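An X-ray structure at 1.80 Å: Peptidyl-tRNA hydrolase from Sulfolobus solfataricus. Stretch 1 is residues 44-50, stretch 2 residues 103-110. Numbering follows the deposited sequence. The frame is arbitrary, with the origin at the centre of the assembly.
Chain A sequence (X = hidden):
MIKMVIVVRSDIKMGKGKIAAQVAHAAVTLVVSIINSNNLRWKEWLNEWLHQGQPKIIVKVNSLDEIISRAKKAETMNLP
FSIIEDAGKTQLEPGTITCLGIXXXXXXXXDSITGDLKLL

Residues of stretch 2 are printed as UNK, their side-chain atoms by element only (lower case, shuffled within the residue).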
ATOM      1  N   GLU A  44       5.975 -15.899   9.869  1.00 20.40           N
ATOM      2  CA  GLU A  44       6.082 -15.485  11.261  1.00 20.40           C
ATOM      3  C   GLU A  44       6.326 -13.979  11.301  1.00 18.51           C
ATOM      4  O   GLU A  44       5.685 -13.261  12.071  1.00 16.89           O
ATOM      5  CB  GLU A  44       7.233 -16.223  11.953  1.00 24.72           C
ATOM      6  CG  GLU A  44       7.055 -17.733  11.997  1.00 30.79           C
ATOM      7  CD  GLU A  44       8.234 -18.451  12.625  1.00 32.58           C
ATOM      8  OE1 GLU A  44       9.380 -18.231  12.174  1.00 35.02           O
ATOM      9  OE2 GLU A  44       8.017 -19.243  13.566  1.00 35.34           O
ATOM     10  N   TRP A  45       7.246 -13.499  10.466  1.00 14.50           N
ATOM     11  CA  TRP A  45       7.534 -12.069  10.424  1.00 14.87           C
ATOM     12  C   TRP A  45       6.299 -11.276   9.998  1.00 13.50           C
ATOM     13  O   TRP A  45       6.049 -10.190  10.516  1.00 12.57           O
ATOM     14  CB  TRP A  45       8.671 -11.755   9.447  1.00 14.00           C
ATOM     15  CG  TRP A  45      10.022 -12.258   9.866  1.00 17.25           C
ATOM     16  CD1 TRP A  45      10.451 -12.515  11.141  1.00 16.41           C
ATOM     17  CD2 TRP A  45      11.139 -12.510   9.008  1.00 15.88           C
ATOM     18  NE1 TRP A  45      11.770 -12.912  11.125  1.00 14.24           N
ATOM     19  CE2 TRP A  45      12.216 -12.917   9.830  1.00 15.93           C
ATOM     20  CE3 TRP A  45      11.336 -12.429   7.623  1.00 17.88           C
ATOM     21  CZ2 TRP A  45      13.473 -13.243   9.310  1.00 17.12           C
ATOM     22  CZ3 TRP A  45      12.587 -12.753   7.105  1.00 18.32           C
ATOM     23  CH2 TRP A  45      13.640 -13.157   7.952  1.00 18.54           C
ATOM     24  N   LEU A  46       5.537 -11.813   9.046  1.00 12.03           N
ATOM     25  CA  LEU A  46       4.337 -11.121   8.575  1.00 12.60           C
ATOM     26  C   LEU A  46       3.309 -10.981   9.700  1.00 13.35           C
ATOM     27  O   LEU A  46       2.749  -9.904   9.912  1.00 12.94           O
ATOM     28  CB  LEU A  46       3.720 -11.872   7.388  1.00 11.66           C
ATOM     29  CG  LEU A  46       2.430 -11.284   6.800  1.00  9.97           C
ATOM     30  CD1 LEU A  46       2.691  -9.885   6.260  1.00 13.11           C
ATOM     31  CD2 LEU A  46       1.923 -12.200   5.685  1.00 13.45           C
ATOM     32  N   ASN A  47       3.066 -12.066  10.426  1.00 16.13           N
ATOM     33  CA  ASN A  47       2.112 -12.025  11.531  1.00 19.78           C
ATOM     34  C   ASN A  47       2.506 -11.007  12.594  1.00 20.08           C
ATOM     35  O   ASN A  47       1.663 -10.257  13.090  1.00 20.08           O
ATOM     36  CB  ASN A  47       1.979 -13.403  12.175  1.00 23.96           C
ATOM     37  CG  ASN A  47       1.258 -14.389  11.286  1.00 30.19           C
ATOM     38  OD1 ASN A  47       0.156 -14.113  10.801  1.00 35.07           O
ATOM     39  ND2 ASN A  47       1.869 -15.547  11.068  1.00 33.55           N
ATOM     40  N   GLU A  48       3.787 -10.984  12.951  1.00 19.51           N
ATOM     41  CA  GLU A  48       4.285 -10.045  13.951  1.00 18.81           C
ATOM     42  C   GLU A  48       4.148  -8.611  13.444  1.00 17.96           C
ATOM     43  O   GLU A  48       3.788  -7.703  14.193  1.00 18.00           O
ATOM     44  CB  GLU A  48       5.758 -10.331  14.257  1.00 21.54           C
ATOM     45  CG  GLU A  48       6.037 -11.771  14.646  1.00 25.96           C
ATOM     46  CD  GLU A  48       7.522 -12.074  14.728  1.00 29.73           C
ATOM     47  OE1 GLU A  48       7.916 -13.200  14.357  1.00 31.38           O
ATOM     48  OE2 GLU A  48       8.292 -11.196  15.167  1.00 31.95           O
ATOM     49  N   TRP A  49       4.452  -8.415  12.165  1.00 15.35           N
ATOM     50  CA  TRP A  49       4.376  -7.097  11.553  1.00 14.42           C
ATOM     51  C   TRP A  49       2.960  -6.546  11.664  1.00 15.77           C
ATOM     52  O   TRP A  49       2.762  -5.379  11.997  1.00 16.07           O
ATOM     53  CB  TRP A  49       4.787  -7.196  10.087  1.00 14.54           C
ATOM     54  CG  TRP A  49       4.771  -5.904   9.341  1.00 12.65           C
ATOM     55  CD1 TRP A  49       5.551  -4.805   9.574  1.00 11.11           C
ATOM     56  CD2 TRP A  49       3.983  -5.601   8.186  1.00 12.29           C
ATOM     57  NE1 TRP A  49       5.301  -3.839   8.628  1.00 11.80           N
ATOM     58  CE2 TRP A  49       4.342  -4.301   7.764  1.00 11.37           C
ATOM     59  CE3 TRP A  49       3.007  -6.305   7.462  1.00 11.07           C
ATOM     60  CZ2 TRP A  49       3.761  -3.686   6.646  1.00 12.66           C
ATOM     61  CZ3 TRP A  49       2.430  -5.696   6.350  1.00 13.31           C
ATOM     62  CH2 TRP A  49       2.811  -4.397   5.953  1.00 12.79           C
ATOM     63  N   LEU A  50       1.977  -7.389  11.381  1.00 14.80           N
ATOM     64  CA  LEU A  50       0.588  -6.967  11.462  1.00 18.14           C
ATOM     65  C   LEU A  50       0.235  -6.617  12.909  1.00 20.46           C
ATOM     66  O   LEU A  50      -0.443  -5.625  13.163  1.00 20.00           O
ATOM     67  CB  LEU A  50      -0.324  -8.073  10.931  1.00 16.35           C
ATOM     68  CG  LEU A  50      -0.168  -8.361   9.428  1.00 17.24           C
ATOM     69  CD1 LEU A  50      -0.891  -9.647   9.068  1.00 17.88           C
ATOM     70  CD2 LEU A  50      -0.708  -7.188   8.613  1.00 15.40           C
ATOM     71  N   UNK A 103      10.714  -7.115   2.822  1.00 11.57           N
ATOM     72  CA  UNK A 103      10.143  -7.494   4.100  1.00 12.86           C
ATOM     73  C   UNK A 103       8.678  -7.887   4.034  1.00 14.32           C
ATOM     74  O   UNK A 103       8.172  -8.232   2.964  1.00 11.98           O
ATOM     75  N   UNK A 104       7.959  -7.828   5.169  1.00 14.59           N
ATOM     76  CA  UNK A 104       8.494  -7.404   6.467  1.00 14.82           C
ATOM     77  C   UNK A 104       9.546  -8.347   7.051  1.00 15.09           C
ATOM     78  O   UNK A 104       9.547  -9.548   6.780  1.00 13.96           O
ATOM     79  c   UNK A 104       7.244  -7.304   7.341  1.00 16.57           C
ATOM     80  c   UNK A 104       6.346  -8.341   6.764  1.00 16.52           C
ATOM     81  c   UNK A 104       6.531  -8.176   5.275  1.00 14.77           C
ATOM     82  N   UNK A 105      10.445  -7.784   7.849  1.00 14.34           N
ATOM     83  CA  UNK A 105      11.506  -8.561   8.481  1.00 13.82           C
ATOM     84  C   UNK A 105      12.167  -7.709   9.568  1.00 13.46           C
ATOM     85  O   UNK A 105      11.932  -6.506   9.642  1.00 13.77           O
ATOM     86  c   UNK A 105      12.539  -8.971   7.438  1.00 14.96           C
ATOM     87  N   UNK A 106      12.994  -8.326  10.431  1.00 15.42           N
ATOM     88  CA  UNK A 106      13.675  -7.579  11.500  1.00 15.14           C
ATOM     89  C   UNK A 106      14.302  -6.313  10.923  1.00 14.15           C
ATOM     90  O   UNK A 106      15.047  -6.375   9.946  1.00 14.75           O
ATOM     91  c   UNK A 106      14.003  -9.876  11.858  1.00 15.77           C
ATOM     92  c   UNK A 106      14.720  -8.573  11.993  1.00 16.10           C
ATOM     93  c   UNK A 106      13.345  -9.757  10.488  1.00 14.97           C
ATOM     94  N   UNK A 107      14.016  -5.164  11.523  1.00 14.30           N
ATOM     95  CA  UNK A 107      14.535  -3.913  10.986  1.00 16.15           C
ATOM     96  C   UNK A 107      16.052  -3.826  10.871  1.00 15.95           C
ATOM     97  O   UNK A 107      16.565  -3.174   9.962  1.00 14.96           O
ATOM     98  c   UNK A 107      14.003  -2.722  11.784  1.00 19.14           C
ATOM     99  o   UNK A 107      13.135  -1.704  14.970  1.00 29.93           O
ATOM    100  c   UNK A 107      14.433  -2.664  13.222  1.00 24.37           C
ATOM    101  o   UNK A 107      13.964  -0.346  13.451  1.00 29.27           O
ATOM    102  c   UNK A 107      13.799  -1.488  13.935  1.00 28.47           C
ATOM    103  N   UNK A 108      16.777  -4.468  11.784  1.00 15.82           N
ATOM    104  CA  UNK A 108      18.233  -4.434  11.717  1.00 15.35           C
ATOM    105  C   UNK A 108      18.695  -5.305  10.558  1.00 17.54           C
ATOM    106  O   UNK A 108      19.744  -5.062   9.960  1.00 16.26           O
ATOM    107  c   UNK A 108      18.839  -4.927  13.034  1.00 16.06           C
ATOM    108  c   UNK A 108      18.572  -3.977  14.180  1.00 17.00           C
ATOM    109  o   UNK A 108      18.511  -4.382  15.344  1.00 18.20           O
ATOM    110  n   UNK A 108      18.419  -2.695  13.856  1.00 15.39           N
ATOM    111  N   UNK A 109      17.901  -6.321  10.241  1.00 18.71           N
ATOM    112  CA  UNK A 109      18.233  -7.207   9.139  1.00 21.28           C
ATOM    113  C   UNK A 109      17.992  -6.421   7.859  1.00 21.26           C
ATOM    114  O   UNK A 109      18.818  -6.424   6.952  1.00 24.62           O
ATOM    115  c   UNK A 109      19.157  -9.963   8.334  1.00 21.03           C
ATOM    116  c   UNK A 109      17.698  -9.553   8.165  1.00 21.02           C
ATOM    117  c   UNK A 109      17.352  -8.462   9.179  1.00 20.25           C
ATOM    118  c   UNK A 109      16.786 -10.748   8.363  1.00 18.86           C
ATOM    119  N   UNK A 110      16.866  -5.719   7.802  1.00 24.32           N
ATOM    120  CA  UNK A 110      16.542  -4.920   6.631  1.00 26.73           C
ATOM    121  C   UNK A 110      17.505  -3.740   6.506  1.00 29.65           C
ATOM    122  O   UNK A 110      17.842  -3.321   5.395  1.00 29.20           O
ATOM    123  c   UNK A 110      14.128  -5.547   6.904  1.00 26.68           C
ATOM    124  c   UNK A 110      14.760  -3.649   5.405  1.00 28.35           C
ATOM    125  c   UNK A 110      15.095  -4.389   6.693  1.00 27.51           C
TER

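Residues 44-50 form one segment of a longer helix, held by backbone hydrogen bonds such as Trp-49 N to Trp-45 O (2.9 Å), and the second stretch packs against it through apolar atoms.

Position 103 has backbone atoms alone, with nothing beyond CA. Its phi of 100° and psi of -159° would jam a CB against the carbonyl oxygen of the preceding residue, so the backbone itself calls for glycine: Gly-103. It makes no contact with the helix.

Position 104 carries three side-chain carbons that close a ring onto the backbone N, and the peptide bond before it is cis. Its CB lies 3.5 Å from Trp-49 CG, over one face of the indole and 3.7 Å from the centroid of the five-membered ring. Another ring carbon sits 4.0 Å from Leu-46 CD1 and 3.9 Å from Leu-46 CA, close enough to touch the helix backbone as well as its side chain. The ring closed onto N makes this Pro-104, and the carbon beside Leu-46 is its CG. The chain turns a corner here.

At position 105 there is a single side-chain carbon, CB. It approaches Trp-45 CE3 to 3.7 Å and stands over the six-membered ring, 4.0 Å from the centroid and 25° off the normal, a CH-pi contact. With no further atoms on CB, the residue is Ala-105.

Position 106 again shows three carbons returning to the backbone N. The ring carbon bonded to that N lies 3.4 Å from Trp-45 CE2, over the same indole face as Ala-105 CB. The residue is Pro-106, and the carbon is CD, 3.6 Å from the centroid of the five-membered ring. Pro-106 also occupies the N-cap position of the helix that follows; its carbonyl O accepts a hydrogen bond from the backbone N of 110 (2.9 Å).

Position 107 has three carbons in a row, the third bearing two oxygens, a carboxylate on a chain one methylene longer than aspartate: Glu-107. It does not reach stretch 1. Position 108 has two carbons, the second bearing one oxygen and one nitrogen, hence Asn-108, also without contact.

Position 109 has four carbons, forked at the second. One branch end comes 4.0 Å from Trp-45 CH2, at the far end of the indole. The fork beyond CB identifies Leu-109, with chi1 t and chi2 p, and the touching atom is CD2. Position 110 has three carbons, forked at CB itself; it is Val-110, and it stays clear of stretch 1.

The contact buries 294 Å² in all and contains no hydrogen bond between the stretches. Two tryptophans one helical turn apart supply it with flat surfaces: Trp-49 receives Pro-104 on one face, while Trp-45 takes Ala-105 and Pro-106 side by side over one of its own. Leu-46 completes the seat for Pro-104, and Leu-109 extends the apolar cover at Trp-45. Shape and CH-pi packing join the stretches.

Stretch 2, residues 103-110: GPAPENLV
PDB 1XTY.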